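Local coordinates for protein TBC1 domain family member 22A (Homo sapiens, PDB 2QFZ) that probably stimulates GTP hydrolysis by Rab-family GTPases through the TBC domain, the part of the protein contained in this chain, at residues 182-185 with 186-189; 258-261 with 262-266. One frame throughout, in Å; residues are numbered along the deposited sequence.

Contact 1 and contact 2 show how one all-helical TBC fold uses the same local principle, helical turns dressed by their own side chains, at two depths. The centre of contact 1 lies about 20 Å from that of the chain and contact 2 only about 8 Å, yet each has buried residues beside an exposed one. Their nearest atoms are about 12 Å apart. They belong to different helices, 181-200 and 260-270, but both rest side chains on helix 150-162. Residues 182-189 form regular helix early in its course, with a buried glutamate held by residues of two neighbouring helices; residues 258-266 form a helix start, where proline, cysteine and a bound water shape the first turn.

Contact 1: residues 182-185 with 186-189; sequences EVLC and NIEA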
loop_
_atom_site.group_PDB
_atom_site.type_symbol
_atom_site.label_atom_id
_atom_site.label_comp_id
_atom_site.label_asym_id
_atom_site.label_seq_id
_atom_site.Cartn_x
_atom_site.Cartn_y
_atom_site.Cartn_z
ATOM N N GLU A 182 5.942 -11.179 -22.713
ATOM C CA GLU A 182 7.286 -10.857 -22.233
ATOM C C GLU A 182 7.236 -9.612 -21.310
ATOM O O GLU A 182 7.914 -9.533 -20.294
ATOM C CB GLU A 182 8.181 -10.578 -23.445
ATOM C CG GLU A 182 9.618 -11.080 -23.348
ATOM C CD GLU A 182 10.248 -11.234 -24.730
ATOM O OE1 GLU A 182 9.949 -10.377 -25.598
ATOM O OE2 GLU A 182 11.013 -12.212 -24.968
ATOM N N VAL A 183 6.403 -8.655 -21.691
ATOM C CA VAL A 183 6.285 -7.378 -20.989
ATOM C C VAL A 183 5.545 -7.588 -19.691
ATOM O O VAL A 183 5.961 -7.074 -18.655
ATOM C CB VAL A 183 5.539 -6.336 -21.832
ATOM C CG1 VAL A 183 5.027 -5.183 -20.925
ATOM C CG2 VAL A 183 6.449 -5.826 -22.969
ATOM N N LEU A 184 4.461 -8.362 -19.760
ATOM C CA LEU A 184 3.700 -8.805 -18.563
ATOM C C LEU A 184 4.543 -9.595 -17.491
ATOM O O LEU A 184 4.358 -9.366 -16.284
ATOM C CB LEU A 184 2.511 -9.641 -19.005
ATOM C CG LEU A 184 1.139 -9.480 -18.378
ATOM C CD1 LEU A 184 0.671 -8.029 -18.389
ATOM C CD2 LEU A 184 0.166 -10.400 -19.122
ATOM N N CYS A 185 5.440 -10.506 -17.909
ATOM C CA CYS A 185 6.402 -11.130 -16.971
ATOM C C CYS A 185 7.323 -10.130 -16.295
ATOM O O CYS A 185 7.686 -10.325 -15.122
ATOM C CB CYS A 185 7.304 -12.161 -17.655
ATOM S SG CYS A 185 6.413 -13.486 -18.352
ATOM N N ASN A 186 7.755 -9.117 -17.056
ATOM C CA ASN A 186 8.617 -8.057 -16.526
ATOM C C ASN A 186 7.903 -7.223 -15.451
ATOM O O ASN A 186 8.477 -6.932 -14.406
ATOM C CB ASN A 186 9.118 -7.150 -17.622
ATOM C CG ASN A 186 10.278 -7.765 -18.417
ATOM O OD1 ASN A 186 10.755 -8.875 -18.129
ATOM N ND2 ASN A 186 10.728 -7.038 -19.408
ATOM N N ILE A 187 6.657 -6.879 -15.724
ATOM C CA ILE A 187 5.783 -6.233 -14.763
ATOM C C ILE A 187 5.607 -7.049 -13.495
ATOM O O ILE A 187 5.650 -6.493 -12.419
ATOM C CB ILE A 187 4.393 -5.919 -15.364
ATOM C CG1 ILE A 187 4.512 -4.824 -16.427
ATOM C CG2 ILE A 187 3.414 -5.473 -14.260
ATOM C CD1 ILE A 187 3.254 -4.655 -17.292
ATOM N N GLU A 188 5.414 -8.363 -13.636
ATOM C CA GLU A 188 5.252 -9.270 -12.520
ATOM C C GLU A 188 6.483 -9.284 -11.623
ATOM O O GLU A 188 6.337 -9.225 -10.362
ATOM C CB GLU A 188 4.857 -10.699 -12.985
ATOM C CG GLU A 188 4.863 -11.737 -11.865
ATOM C CD GLU A 188 4.533 -13.165 -12.292
ATOM O OE1 GLU A 188 3.998 -13.350 -13.364
ATOM O OE2 GLU A 188 4.776 -14.111 -11.508
ATOM N N ALA A 189 7.684 -9.334 -12.235
ATOM C CA ALA A 189 8.949 -9.276 -11.473
ATOM C C ALA A 189 9.076 -7.953 -10.713
ATOM O O ALA A 189 9.420 -7.941 -9.549
ATOM C CB ALA A 189 10.196 -9.437 -12.407
#
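The amide N of I187 donates to V183 O at 3.0 Å, with an N-H...O angle of 164° and the donor in the carbonyl plane. The bond typifies the i-to-i+4 pattern of an alpha helix. E188 N makes the next one to L184 O, also at 3.0 Å, and A189 N continues the series to C185 O. The bond from N186 N to E182 O is longer, at 3.3 Å.

Above this backbone, I187 carries the apolar contact. Its CG1 lies beside its own backbone N (chi1 -69°), which brings it to 3.5 Å from V183 O. From there the chain leads back along the helix, and CD1 comes obliquely upon V183 CG1 at 4.1 Å. L184 CD1 approaches I187 CD1 more loosely, at 4.4 Å.

N186 folds back along its own turn, its amide carbon CG 3.5 Å from E182 O, while its side chain also meets Q82 and F86. An alanine here would remove the amide and is likely to open a gap against these two residues of helix 74-91.

E188 extends away from the helix, and its buried carboxylate is held at both oxygens: OE1 forms a salt bridge with R132, and OE2 a hydrogen bond with Y85. These two ties should restrict its rotation.

This part of helix 181-200 thus meets three others: N186 and A189 face helix 74-91, L184 and E188 touch helix 124-140, and I187 packs on F158, F161 and I162 of helix 150-162.

Contact 2: residues 258-261 with 262-266; sequences VPLR and CTIRL
C262 turns back onto the residues that open its helix. Its CB passes 3.2 Å from P259 O and 3.9 Å from CG2 of V258, the residue before that proline. With SG placed anti to the carbonyl carbon (chi1 -66°), the sulfur swings toward the proline ring and ends 3.9 Å from P259 CD.

P259 is the N-cap residue, and its carbonyl gathers the first turn: T263 N bonds to P259 O at 3.1 Å, in the carbonyl plane, while the bond from C262 N is weak. A water completes the start of the helix, donating to V258 O at 2.9 Å and hydrogen-bonded to T263 OG1 at 2.7 Å. On another side of the turn, I264 CD1 lies obliquely against L260 CG at 4.2 Å.

R261 sends its guanidinium back over the proline, one face against P259 CB and offset toward the rim. NH2 is gripped by two backbone carbonyls, those of A315 and W317, which ties the helix start to the loop that precedes helix 319-335.

Helix 260-270 therefore sits in a helical surround: L260, T263 and I264 touch helix 150-162, C262, R265 and L266 reach I322 on helix 319-335, and V258 and L266 meet helix 276-291.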
loop_
_atom_site.group_PDB
_atom_site.type_symbol
_atom_site.label_atom_id
_atom_site.label_comp_id
_atom_site.label_asym_id
_atom_site.label_seq_id
_atom_site.Cartn_x
_atom_site.Cartn_y
_atom_site.Cartn_z
ATOM N N VAL A 258 -10.539 2.753 1.557
ATOM C CA VAL A 258 -10.579 3.787 0.514
ATOM C C VAL A 258 -10.412 3.169 -0.868
ATOM O O VAL A 258 -9.885 2.029 -1.006
ATOM C CB VAL A 258 -9.491 4.844 0.710
ATOM C CG1 VAL A 258 -9.642 5.564 2.046
ATOM C CG2 VAL A 258 -8.078 4.205 0.536
ATOM N N PRO A 259 -10.891 3.880 -1.905
ATOM C CA PRO A 259 -10.734 3.368 -3.259
ATOM C C PRO A 259 -9.236 3.260 -3.716
ATOM O O PRO A 259 -8.377 3.968 -3.219
ATOM C CB PRO A 259 -11.491 4.397 -4.114
ATOM C CG PRO A 259 -12.282 5.222 -3.181
ATOM C CD PRO A 259 -11.679 5.132 -1.856
ATOM N N LEU A 260 -8.964 2.381 -4.667
ATOM C CA LEU A 260 -7.591 2.109 -5.125
ATOM C C LEU A 260 -6.856 3.328 -5.629
ATOM O O LEU A 260 -5.664 3.485 -5.387
ATOM C CB LEU A 260 -7.590 0.996 -6.198
ATOM C CG LEU A 260 -6.194 0.563 -6.725
ATOM C CD1 LEU A 260 -5.235 0.121 -5.551
ATOM C CD2 LEU A 260 -6.330 -0.531 -7.785
ATOM N N ARG A 261 -7.563 4.199 -6.345
ATOM C CA ARG A 261 -6.989 5.421 -6.816
ATOM C C ARG A 261 -6.501 6.261 -5.645
ATOM O O ARG A 261 -5.494 6.986 -5.746
ATOM C CB ARG A 261 -8.018 6.193 -7.640
ATOM C CG ARG A 261 -9.320 6.567 -6.847
ATOM C CD ARG A 261 -10.235 7.490 -7.619
ATOM N NE ARG A 261 -11.376 7.893 -6.780
ATOM C CZ ARG A 261 -12.426 7.120 -6.557
ATOM N NH1 ARG A 261 -12.523 5.947 -7.124
ATOM N NH2 ARG A 261 -13.413 7.530 -5.788
ATOM N N CYS A 262 -7.203 6.177 -4.515
ATOM C CA CYS A 262 -6.735 6.866 -3.320
ATOM C C CYS A 262 -5.479 6.221 -2.704
ATOM O O CYS A 262 -4.605 6.919 -2.203
ATOM C CB CYS A 262 -7.877 6.946 -2.293
ATOM S SG CYS A 262 -9.207 7.987 -2.902
ATOM N N THR A 263 -5.428 4.899 -2.694
ATOM C CA THR A 263 -4.283 4.160 -2.108
ATOM C C THR A 263 -3.010 4.530 -2.946
ATOM O O THR A 263 -1.940 4.780 -2.406
ATOM C CB THR A 263 -4.543 2.633 -2.126
ATOM O OG1 THR A 263 -5.622 2.283 -1.224
ATOM C CG2 THR A 263 -3.242 1.787 -1.773
ATOM N N ILE A 264 -3.165 4.630 -4.263
ATOM C CA ILE A 264 -2.027 4.936 -5.133
ATOM C C ILE A 264 -1.469 6.303 -4.760
ATOM O O ILE A 264 -0.280 6.468 -4.561
ATOM C CB ILE A 264 -2.403 4.795 -6.668
ATOM C CG1 ILE A 264 -2.555 3.337 -6.988
ATOM C CG2 ILE A 264 -1.348 5.506 -7.564
ATOM C CD1 ILE A 264 -3.210 2.980 -8.364
ATOM N N ARG A 265 -2.340 7.294 -4.591
ATOM C CA ARG A 265 -1.893 8.603 -4.191
ATOM C C ARG A 265 -1.188 8.661 -2.800
ATOM O O ARG A 265 -0.096 9.254 -2.631
ATOM C CB ARG A 265 -3.067 9.575 -4.285
ATOM C CG ARG A 265 -2.789 10.965 -3.823
ATOM C CD ARG A 265 -1.559 11.630 -4.481
ATOM N NE ARG A 265 -1.312 12.868 -3.799
ATOM C CZ ARG A 265 -0.528 13.026 -2.745
ATOM N NH1 ARG A 265 0.209 12.031 -2.251
ATOM N NH2 ARG A 265 -0.451 14.226 -2.185
ATOM N N LEU A 266 -1.846 8.064 -1.821
ATOM C CA LEU A 266 -1.331 7.832 -0.494
ATOM C C LEU A 266 0.071 7.204 -0.529
ATOM O O LEU A 266 0.981 7.661 0.199
ATOM C CB LEU A 266 -2.313 6.918 0.245
ATOM C CG LEU A 266 -2.579 7.038 1.756
ATOM C CD1 LEU A 266 -3.194 8.367 2.162
ATOM C CD2 LEU A 266 -3.503 5.831 2.229
HETATM O O HOH W 1 -7.532 0.579 -2.030
#